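Local coordinates for CELL division control protein 6 (Pyrobaculum aerophilum, PDB 1FNN), which binds ADP and magnesium as an AAA+ ATPase of the Cdc6/Cdc18 family and is probably involved in regulating DNA replication, at residues D124-V130 and A157-V163; I198-L202 and G238-I244; L210-Y215 and R259-A263. All blocks are in the same frame, centred on the assembly; numbering follows the deposited sequence.

Contact 1 (D124-V130 and A157-V163); sequences DLYMFLV and AFRIALV
Adjacent inner strands of the five-stranded parallel AAA+ sheet, 127-130 and 160-163 lie 4.7 Å apart at -18° in the register M127-I160, F128-A161, L129-L162, V130-V163. Four backbone hydrogen bonds zip them: M127 N to R159 O and A161 N to M127 O (both 3.0 Å), L129 N to A161 O (2.8 Å), V163 N to L129 O (2.9 Å). On the F128-A161 face, small A161 leaves a hollow over which L33 and W36 of helix 23-38 pack, L33 also touching F128 (chi1 t), whose ring edge meets V163 CG2 at CE2 (3.7 Å). On the other, M127 CE rests on I160 CG1 (3.9 Å) and L129 CD2 on L162 CD1 (4.0 Å). R159 (chi2, chi3 t) reaches back to D124, the Schellman end of a helix: NH2 salt-bridges D124 OD1 (2.5 Å), NH1 hydrogen-bonds D124 OD1 (2.7 Å) and L125 O (2.9 Å), and CZ makes an off-centre cation-pi contact with Y126 (centroid 4.7 Å). One arginine thus holds the polar entrance; apolar groups pack the strands beyond.

Contact 2 (I198-L202 and G238-I244); sequences IFDIL and GDARLAI. With ADP (adenosine-5'-diphosphate), chain D.
Helix 198-202 lies against the first turn of helix 240-244 at a signed crossing angle of -52°, axes 10.1 Å apart, with I198-A240 and L202-I244 as nearest CA pairs (6.4 Å each). G238 leads in at phi/psi 90/13, where a CB would jam against the preceding carbonyl O. D239 is the N-cap: OD1 accepts from L242 N (3.0 Å) and weakly from R241 N (2.8 Å), while OD2 makes a salt bridge with R52. A240 CB receives I198 CD1 (4.1 Å; chi1 and chi2 m) and I201 CD1 (4.2 Å), and lies 3.5 Å from ADP O4'. This helix pair belongs to the AAA+ lid, which here walls the nucleotide pocket: I201 CD1 is 3.6 Å from ADP C6, and R241 CA 3.8 Å from ADP C4'. A243, small and directed at the partner helix, lets I198 CG2 approach its CB to 3.5 Å and L202 CD2 to 4.0 Å. I244 (m, t) packs CG1 on L202 CD2 (3.9 Å) and CD1 on I201 CG2 (4.0 Å).

Contact 3 (L210-Y215 and R259-A263); sequences LAEGSY and RKHIA
Neither segment is helix or strand; both are connections between helices, and they meet side by side with S214 nearest H261 (CA-CA 4.3 Å) and Y215 nearest I262 (5.6 Å). One backbone hydrogen bond joins them, I262 N to S214 O at 2.9 Å with an N-H...O angle of 153°. Two CA-H...O contacts lie beside it, toward K260 and H261: S214 CA to K260 O (3.4 Å) and H261 CA to S214 O (3.5 Å). S214 O therefore faces both I262 N and H261 CA.

Hydrogen bonds within 210-215 fix the shape of its loop. A211 to S214 form a type II beta turn, with G213 at phi/psi 81/3, the positive phi expected at the third position of such a turn. S214 N bonds to A211 O (3.0 Å), and S214 OG, with chi1 p, donates to the same oxygen (2.6 Å).

In the lid domain these loops follow helices 195-209 and 240-256, the same two helices that flank the nucleotide, and precede helices 217-227 and 264-274. The contact thus joins two helix-to-helix connections of the lid at a partly buried site.

Polar proximity continues at the exposed edge, where H261 ND1 (chi1 m) comes 2.9 Å from G213 O.

Apolar packing occupies the buried side. I262 (m, t) places CD1 4.2 Å from L210 CD1 and 4.2 Å from Y215 CB. The end of the Y215 side chain leads away, and the side chain touches A206 and K207 of helix 195-209, whereas L210 continues the apolar layer onto L247 and A251 of helix 240-256.

Overall arrangement
Contact 1 belongs to the AAA domain, whereas contacts 2 and 3 lie in the lid, and the nucleotide sits between these two parts. Contact 2 touches ADP directly. Contact 1 does not: the V130 side chain is about 10 Å from ADP, 9 Å from the magnesium ion and 4 Å from the side chain of D132, seen to bind magnesium in a structure of this protein, though not in this model. Centres of contacts 1 and 2 are 33 Å apart, of contacts 1 and 3 46 Å, of contacts 2 and 3 18 Å (nearest atoms about 6 Å). The segments of contacts 2 and 3 alternate along the chain, pairing helices 195-209 and 240-256 beside ADP, then just beyond their C-terminal ends.

Contact 1 (D124-V130 and A157-V163)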
loop_
_atom_site.group_PDB
_atom_site.type_symbol
_atom_site.label_atom_id
_atom_site.label_comp_id
_atom_site.label_asym_id
_atom_site.label_seq_id
_atom_site.Cartn_x
_atom_site.Cartn_y
_atom_site.Cartn_z
ATOM N N ASP A 124 4.201 -36.780 10.448
ATOM C CA ASP A 124 2.962 -36.281 11.050
ATOM C C ASP A 124 3.025 -34.744 11.188
ATOM O O ASP A 124 2.876 -34.223 12.278
ATOM C CB ASP A 124 2.758 -36.932 12.418
ATOM C CG ASP A 124 1.399 -36.601 13.018
ATOM O OD1 ASP A 124 0.429 -36.475 12.261
ATOM O OD2 ASP A 124 1.256 -36.454 14.249
ATOM N N LEU A 125 3.169 -34.069 10.052
ATOM C CA LEU A 125 3.378 -32.629 10.050
ATOM C C LEU A 125 2.085 -31.967 9.549
ATOM O O LEU A 125 1.250 -32.637 8.953
ATOM C CB LEU A 125 4.463 -32.191 9.066
ATOM C CG LEU A 125 5.866 -32.783 9.250
ATOM C CD1 LEU A 125 6.713 -32.481 8.022
ATOM C CD2 LEU A 125 6.495 -32.307 10.544
ATOM N N TYR A 126 1.940 -30.706 9.893
ATOM C CA TYR A 126 0.787 -29.898 9.461
ATOM C C TYR A 126 1.407 -28.577 8.984
ATOM O O TYR A 126 2.222 -27.976 9.690
ATOM C CB TYR A 126 -0.186 -29.702 10.628
ATOM C CG TYR A 126 -0.845 -30.985 11.103
ATOM C CD1 TYR A 126 -0.321 -31.687 12.187
ATOM C CD2 TYR A 126 -1.979 -31.495 10.472
ATOM C CE1 TYR A 126 -0.896 -32.862 12.638
ATOM C CE2 TYR A 126 -2.575 -32.662 10.899
ATOM C CZ TYR A 126 -2.023 -33.337 11.985
ATOM O OH TYR A 126 -2.625 -34.499 12.408
ATOM N N MET A 127 1.132 -28.257 7.732
ATOM C CA MET A 127 1.668 -27.114 7.033
ATOM C C MET A 127 0.590 -26.043 6.781
ATOM O O MET A 127 -0.444 -26.328 6.179
ATOM C CB MET A 127 2.221 -27.613 5.681
ATOM C CG MET A 127 2.755 -26.502 4.822
ATOM S SD MET A 127 3.703 -26.915 3.389
ATOM C CE MET A 127 2.598 -27.957 2.435
ATOM N N PHE A 128 0.856 -24.839 7.255
ATOM C CA PHE A 128 0.069 -23.662 6.844
ATOM C C PHE A 128 0.874 -23.021 5.701
ATOM O O PHE A 128 1.878 -22.348 5.941
ATOM C CB PHE A 128 -0.093 -22.726 8.023
ATOM C CG PHE A 128 -0.629 -21.346 7.822
ATOM C CD1 PHE A 128 -0.300 -20.359 8.732
ATOM C CD2 PHE A 128 -1.450 -21.005 6.759
ATOM C CE1 PHE A 128 -0.775 -19.057 8.590
ATOM C CE2 PHE A 128 -1.927 -19.712 6.609
ATOM C CZ PHE A 128 -1.588 -18.735 7.526
ATOM N N LEU A 129 0.437 -23.261 4.486
ATOM C CA LEU A 129 1.134 -22.829 3.293
ATOM C C LEU A 129 0.537 -21.550 2.717
ATOM O O LEU A 129 -0.682 -21.383 2.583
ATOM C CB LEU A 129 1.085 -23.975 2.279
ATOM C CG LEU A 129 1.709 -23.738 0.902
ATOM C CD1 LEU A 129 3.228 -23.500 0.999
ATOM C CD2 LEU A 129 1.398 -24.911 -0.032
ATOM N N VAL A 130 1.387 -20.525 2.614
ATOM C CA VAL A 130 0.929 -19.264 2.055
ATOM C C VAL A 130 1.595 -19.117 0.683
ATOM O O VAL A 130 2.833 -19.104 0.595
ATOM C CB VAL A 130 1.319 -18.066 2.960
ATOM C CG1 VAL A 130 0.922 -16.773 2.258
ATOM C CG2 VAL A 130 0.633 -18.174 4.334
ATOM N N ALA A 157 -4.331 -37.039 6.912
ATOM C CA ALA A 157 -5.191 -36.093 7.612
ATOM C C ALA A 157 -5.362 -34.880 6.708
ATOM O O ALA A 157 -4.764 -34.893 5.617
ATOM C CB ALA A 157 -4.581 -35.655 8.938
ATOM N N PHE A 158 -6.151 -33.876 7.105
ATOM C CA PHE A 158 -6.135 -32.663 6.215
ATOM C C PHE A 158 -4.904 -31.908 6.714
ATOM O O PHE A 158 -5.017 -31.098 7.641
ATOM C CB PHE A 158 -7.459 -31.941 6.399
ATOM C CG PHE A 158 -8.571 -32.590 5.619
ATOM C CD1 PHE A 158 -9.556 -33.300 6.273
ATOM C CD2 PHE A 158 -8.612 -32.478 4.240
ATOM C CE1 PHE A 158 -10.591 -33.905 5.568
ATOM C CE2 PHE A 158 -9.638 -33.080 3.539
ATOM C CZ PHE A 158 -10.626 -33.792 4.197
ATOM N N ARG A 159 -3.741 -32.233 6.120
ATOM C CA ARG A 159 -2.507 -31.698 6.681
ATOM C C ARG A 159 -2.126 -30.320 6.209
ATOM O O ARG A 159 -1.037 -29.868 6.546
ATOM C CB ARG A 159 -1.366 -32.733 6.456
ATOM C CG ARG A 159 -1.499 -33.951 7.383
ATOM C CD ARG A 159 -0.316 -34.956 7.151
ATOM N NE ARG A 159 -0.497 -36.140 8.011
ATOM C CZ ARG A 159 -0.305 -36.154 9.319
ATOM N NH1 ARG A 159 0.077 -35.069 9.981
ATOM N NH2 ARG A 159 -0.472 -37.229 10.085
ATOM N N ILE A 160 -2.882 -29.716 5.293
ATOM C CA ILE A 160 -2.503 -28.453 4.699
ATOM C C ILE A 160 -3.621 -27.414 4.826
ATOM O O ILE A 160 -4.778 -27.743 4.552
ATOM C CB ILE A 160 -2.192 -28.610 3.201
ATOM C CG1 ILE A 160 -0.987 -29.526 2.954
ATOM C CG2 ILE A 160 -1.866 -27.269 2.541
ATOM C CD1 ILE A 160 -0.772 -29.828 1.472
ATOM N N ALA A 161 -3.264 -26.229 5.307
ATOM C CA ALA A 161 -4.166 -25.072 5.279
ATOM C C ALA A 161 -3.517 -24.099 4.285
ATOM O O ALA A 161 -2.287 -23.907 4.334
ATOM C CB ALA A 161 -4.300 -24.443 6.631
ATOM N N LEU A 162 -4.284 -23.625 3.314
ATOM C CA LEU A 162 -3.673 -22.906 2.200
ATOM C C LEU A 162 -4.258 -21.510 2.033
ATOM O O LEU A 162 -5.499 -21.328 1.947
ATOM C CB LEU A 162 -3.919 -23.702 0.908
ATOM C CG LEU A 162 -3.470 -22.948 -0.354
ATOM C CD1 LEU A 162 -1.950 -22.775 -0.405
ATOM C CD2 LEU A 162 -3.987 -23.670 -1.600
ATOM N N VAL A 163 -3.394 -20.498 2.092
ATOM C CA VAL A 163 -3.835 -19.141 1.767
ATOM C C VAL A 163 -3.115 -18.720 0.477
ATOM O O VAL A 163 -1.871 -18.845 0.398
ATOM C CB VAL A 163 -3.518 -18.132 2.882
ATOM C CG1 VAL A 163 -3.851 -16.690 2.452
ATOM C CG2 VAL A 163 -4.369 -18.436 4.112
#

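Contact 2 (I198-L202 and G238-I244)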
loop_
_atom_site.group_PDB
_atom_site.type_symbol
_atom_site.label_atom_id
_atom_site.label_comp_id
_atom_site.label_asym_id
_atom_site.label_seq_id
_atom_site.Cartn_x
_atom_site.Cartn_y
_atom_site.Cartn_z
ATOM N N ILE A 198 -5.064 5.942 6.019
ATOM C CA ILE A 198 -3.624 6.202 5.845
ATOM C C ILE A 198 -3.053 7.032 6.967
ATOM O O ILE A 198 -2.011 6.739 7.583
ATOM C CB ILE A 198 -3.298 6.853 4.485
ATOM C CG1 ILE A 198 -3.581 5.863 3.359
ATOM C CG2 ILE A 198 -1.846 7.306 4.456
ATOM C CD1 ILE A 198 -2.620 4.668 3.323
ATOM N N PHE A 199 -3.724 8.128 7.336
ATOM C CA PHE A 199 -3.299 8.948 8.444
ATOM C C PHE A 199 -3.129 8.054 9.715
ATOM O O PHE A 199 -2.148 8.305 10.424
ATOM C CB PHE A 199 -4.311 10.049 8.742
ATOM C CG PHE A 199 -4.000 10.845 9.965
ATOM C CD1 PHE A 199 -3.149 11.925 9.910
ATOM C CD2 PHE A 199 -4.565 10.512 11.190
ATOM C CE1 PHE A 199 -2.852 12.667 11.022
ATOM C CE2 PHE A 199 -4.271 11.254 12.318
ATOM C CZ PHE A 199 -3.414 12.337 12.248
ATOM N N ASP A 200 -4.120 7.234 10.017
ATOM C CA ASP A 200 -3.992 6.471 11.298
ATOM C C ASP A 200 -2.767 5.551 11.263
ATOM O O ASP A 200 -2.092 5.331 12.255
ATOM C CB ASP A 200 -5.249 5.686 11.567
ATOM C CG ASP A 200 -6.507 6.512 11.789
ATOM O OD1 ASP A 200 -6.423 7.635 12.311
ATOM O OD2 ASP A 200 -7.574 5.996 11.426
ATOM N N ILE A 201 -2.529 4.887 10.142
ATOM C CA ILE A 201 -1.344 4.061 9.962
ATOM C C ILE A 201 -0.077 4.876 10.170
ATOM O O ILE A 201 0.861 4.482 10.889
ATOM C CB ILE A 201 -1.351 3.427 8.585
ATOM C CG1 ILE A 201 -2.566 2.476 8.527
ATOM C CG2 ILE A 201 -0.031 2.708 8.256
ATOM C CD1 ILE A 201 -2.791 1.879 7.138
ATOM N N LEU A 202 0.015 6.019 9.458
ATOM C CA LEU A 202 1.197 6.858 9.606
ATOM C C LEU A 202 1.376 7.408 11.006
ATOM O O LEU A 202 2.520 7.518 11.475
ATOM C CB LEU A 202 1.176 8.043 8.624
ATOM C CG LEU A 202 1.198 7.716 7.139
ATOM C CD1 LEU A 202 1.244 9.001 6.291
ATOM C CD2 LEU A 202 2.446 6.922 6.785
ATOM N N GLY A 238 -4.365 4.513 -2.242
ATOM C CA GLY A 238 -4.693 3.723 -1.070
ATOM C C GLY A 238 -3.553 2.799 -0.630
ATOM O O GLY A 238 -3.834 1.774 -0.022
ATOM N N ASP A 239 -2.359 2.989 -1.156
ATOM C CA ASP A 239 -1.200 2.143 -0.886
ATOM C C ASP A 239 -0.436 2.567 0.355
ATOM O O ASP A 239 0.201 3.630 0.414
ATOM C CB ASP A 239 -0.305 2.194 -2.134
ATOM C CG ASP A 239 0.916 1.304 -2.067
ATOM O OD1 ASP A 239 1.411 1.035 -0.942
ATOM O OD2 ASP A 239 1.381 0.871 -3.131
ATOM N N ALA A 240 -0.501 1.770 1.440
ATOM C CA ALA A 240 0.156 2.123 2.685
ATOM C C ALA A 240 1.673 2.007 2.603
ATOM O O ALA A 240 2.404 2.711 3.317
ATOM C CB ALA A 240 -0.350 1.242 3.825
ATOM N N ARG A 241 2.165 1.157 1.728
ATOM C CA ARG A 241 3.626 1.068 1.579
ATOM C C ARG A 241 4.170 2.427 1.157
ATOM O O ARG A 241 5.233 2.942 1.547
ATOM C CB ARG A 241 3.961 -0.017 0.552
ATOM C CG ARG A 241 5.463 -0.293 0.512
ATOM C CD ARG A 241 5.924 -1.042 -0.707
ATOM N NE ARG A 241 5.718 -0.342 -1.956
ATOM C CZ ARG A 241 6.227 0.781 -2.433
ATOM N NH1 ARG A 241 7.106 1.552 -1.794
ATOM N NH2 ARG A 241 5.822 1.160 -3.641
ATOM N N LEU A 242 3.553 2.933 0.074
ATOM C CA LEU A 242 3.964 4.236 -0.479
ATOM C C LEU A 242 3.862 5.307 0.569
ATOM O O LEU A 242 4.772 6.131 0.641
ATOM C CB LEU A 242 2.998 4.549 -1.652
ATOM C CG LEU A 242 3.202 5.886 -2.359
ATOM C CD1 LEU A 242 4.587 5.939 -2.974
ATOM C CD2 LEU A 242 2.072 6.061 -3.412
ATOM N N ALA A 243 2.770 5.372 1.340
ATOM C CA ALA A 243 2.624 6.404 2.341
ATOM C C ALA A 243 3.731 6.316 3.381
ATOM O O ALA A 243 4.336 7.327 3.748
ATOM C CB ALA A 243 1.250 6.404 2.993
ATOM N N ILE A 244 4.023 5.086 3.838
ATOM C CA ILE A 244 5.112 4.959 4.853
ATOM C C ILE A 244 6.460 5.297 4.257
ATOM O O ILE A 244 7.343 5.914 4.851
ATOM C CB ILE A 244 5.078 3.501 5.428
ATOM C CG1 ILE A 244 3.759 3.281 6.177
ATOM C CG2 ILE A 244 6.317 3.306 6.319
ATOM C CD1 ILE A 244 3.363 1.815 6.425
HETATM P PB ADP D . 0.369 -5.867 0.603
HETATM O O1B ADP D . 0.801 -7.327 0.646
HETATM O O2B ADP D . -1.041 -5.687 0.621
HETATM O O3B ADP D . 0.962 -5.427 -0.656
HETATM P PA ADP D . 1.656 -4.956 2.966
HETATM O O1A ADP D . 1.149 -6.000 3.874
HETATM O O2A ADP D . 3.065 -5.177 2.624
HETATM O O3A ADP D . 0.782 -4.868 1.707
HETATM O "O5'" ADP D . 1.593 -3.473 3.661
HETATM C "C5'" ADP D . 2.365 -2.470 3.025
HETATM C "C4'" ADP D . 3.048 -1.672 4.155
HETATM O "O4'" ADP D . 2.040 -1.080 4.942
HETATM C "C3'" ADP D . 3.873 -2.515 5.119
HETATM O "O3'" ADP D . 4.934 -1.711 5.607
HETATM C "C2'" ADP D . 2.827 -2.848 6.129
HETATM O "O2'" ADP D . 3.385 -3.195 7.397
HETATM C "C1'" ADP D . 2.099 -1.504 6.252
HETATM N N9 ADP D . 0.763 -1.771 6.621
HETATM C C8 ADP D . -0.240 -2.166 5.777
HETATM N N7 ADP D . -1.435 -2.104 6.284
HETATM C C5 ADP D . -1.195 -1.630 7.563
HETATM C C6 ADP D . -2.058 -1.362 8.638
HETATM N N6 ADP D . -3.362 -1.572 8.541
HETATM N N1 ADP D . -1.526 -0.928 9.783
HETATM C C2 ADP D . -0.219 -0.768 9.862
HETATM N N3 ADP D . 0.711 -0.982 8.933
HETATM C C4 ADP D . 0.134 -1.424 7.783
#

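Contact 3 (L210-Y215 and R259-A263)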
loop_
_atom_site.group_PDB
_atom_site.type_symbol
_atom_site.label_atom_id
_atom_site.label_comp_id
_atom_site.label_asym_id
_atom_site.label_seq_id
_atom_site.Cartn_x
_atom_site.Cartn_y
_atom_site.Cartn_z
ATOM N N LEU A 210 9.737 8.008 15.110
ATOM C CA LEU A 210 10.311 9.348 14.983
ATOM C C LEU A 210 10.411 10.050 16.321
ATOM O O LEU A 210 9.602 9.727 17.193
ATOM C CB LEU A 210 9.409 10.272 14.076
ATOM C CG LEU A 210 9.212 9.664 12.675
ATOM C CD1 LEU A 210 8.295 10.554 11.796
ATOM C CD2 LEU A 210 10.552 9.448 12.001
ATOM N N ALA A 211 11.251 11.102 16.415
ATOM C CA ALA A 211 11.234 11.789 17.738
ATOM C C ALA A 211 9.945 12.536 18.026
ATOM O O ALA A 211 9.280 13.159 17.183
ATOM C CB ALA A 211 12.416 12.725 17.886
ATOM N N GLU A 212 9.599 12.596 19.323
ATOM C CA GLU A 212 8.440 13.342 19.781
ATOM C C GLU A 212 8.644 14.830 19.456
ATOM O O GLU A 212 9.779 15.323 19.402
ATOM C CB GLU A 212 8.236 13.134 21.277
ATOM C CG GLU A 212 6.792 13.168 21.733
ATOM C CD GLU A 212 6.541 12.422 23.029
ATOM O OE1 GLU A 212 7.524 12.051 23.714
ATOM O OE2 GLU A 212 5.358 12.198 23.375
ATOM N N GLY A 213 7.613 15.412 18.840
ATOM C CA GLY A 213 7.621 16.758 18.342
ATOM C C GLY A 213 8.266 17.004 17.000
ATOM O O GLY A 213 8.270 18.160 16.547
ATOM N N SER A 214 8.759 15.991 16.290
ATOM C CA SER A 214 9.417 16.204 15.024
ATOM C C SER A 214 8.439 16.190 13.838
ATOM O O SER A 214 8.891 16.263 12.699
ATOM C CB SER A 214 10.550 15.178 14.856
ATOM O OG SER A 214 10.009 13.861 14.771
ATOM N N TYR A 215 7.177 15.886 14.069
ATOM C CA TYR A 215 6.223 15.722 12.987
ATOM C C TYR A 215 4.936 16.322 13.493
ATOM O O TYR A 215 4.640 16.252 14.689
ATOM C CB TYR A 215 6.039 14.257 12.495
ATOM C CG TYR A 215 5.603 13.446 13.701
ATOM C CD1 TYR A 215 4.261 13.303 13.991
ATOM C CD2 TYR A 215 6.576 12.859 14.520
ATOM C CE1 TYR A 215 3.862 12.580 15.089
ATOM C CE2 TYR A 215 6.164 12.125 15.628
ATOM C CZ TYR A 215 4.829 11.997 15.896
ATOM O OH TYR A 215 4.409 11.276 16.983
ATOM N N ARG A 259 17.404 19.888 10.153
ATOM C CA ARG A 259 16.200 20.424 10.795
ATOM C C ARG A 259 15.677 19.491 11.859
ATOM O O ARG A 259 15.989 18.314 11.793
ATOM C CB ARG A 259 15.175 20.786 9.690
ATOM C CG ARG A 259 15.756 21.972 8.902
ATOM C CD ARG A 259 14.877 22.548 7.818
ATOM N NE ARG A 259 15.107 21.899 6.524
ATOM C CZ ARG A 259 14.309 20.926 6.063
ATOM N NH1 ARG A 259 13.286 20.566 6.831
ATOM N NH2 ARG A 259 14.587 20.390 4.883
ATOM N N LYS A 260 14.839 19.929 12.777
ATOM C CA LYS A 260 14.305 19.092 13.828
ATOM C C LYS A 260 12.864 18.657 13.552
ATOM O O LYS A 260 12.248 18.075 14.450
ATOM C CB LYS A 260 14.271 19.848 15.166
ATOM C CG LYS A 260 15.628 20.063 15.809
ATOM C CD LYS A 260 15.492 20.899 17.085
ATOM C CE LYS A 260 16.854 21.387 17.564
ATOM N NZ LYS A 260 16.733 22.526 18.523
ATOM N N HIS A 261 12.235 19.351 12.590
ATOM C CA HIS A 261 10.820 19.136 12.269
ATOM C C HIS A 261 10.655 18.817 10.788
ATOM O O HIS A 261 11.470 19.250 9.960
ATOM C CB HIS A 261 9.941 20.325 12.652
ATOM C CG HIS A 261 10.092 20.775 14.072
ATOM N ND1 HIS A 261 9.206 20.461 15.076
ATOM C CD2 HIS A 261 11.058 21.538 14.661
ATOM C CE1 HIS A 261 9.610 21.002 16.215
ATOM N NE2 HIS A 261 10.734 21.661 15.987
ATOM N N ILE A 262 9.739 17.918 10.429
ATOM C CA ILE A 262 9.603 17.644 8.984
ATOM C C ILE A 262 8.904 18.891 8.347
ATOM O O ILE A 262 7.953 19.345 8.999
ATOM C CB ILE A 262 8.775 16.383 8.760
ATOM C CG1 ILE A 262 9.600 15.190 9.373
ATOM C CG2 ILE A 262 8.607 16.069 7.281
ATOM C CD1 ILE A 262 8.745 13.925 9.359
ATOM N N ALA A 263 9.401 19.372 7.250
ATOM C CA ALA A 263 8.622 20.543 6.663
ATOM C C ALA A 263 7.877 20.102 5.430
ATOM O O ALA A 263 8.240 19.126 4.740
ATOM C CB ALA A 263 9.689 21.601 6.344
#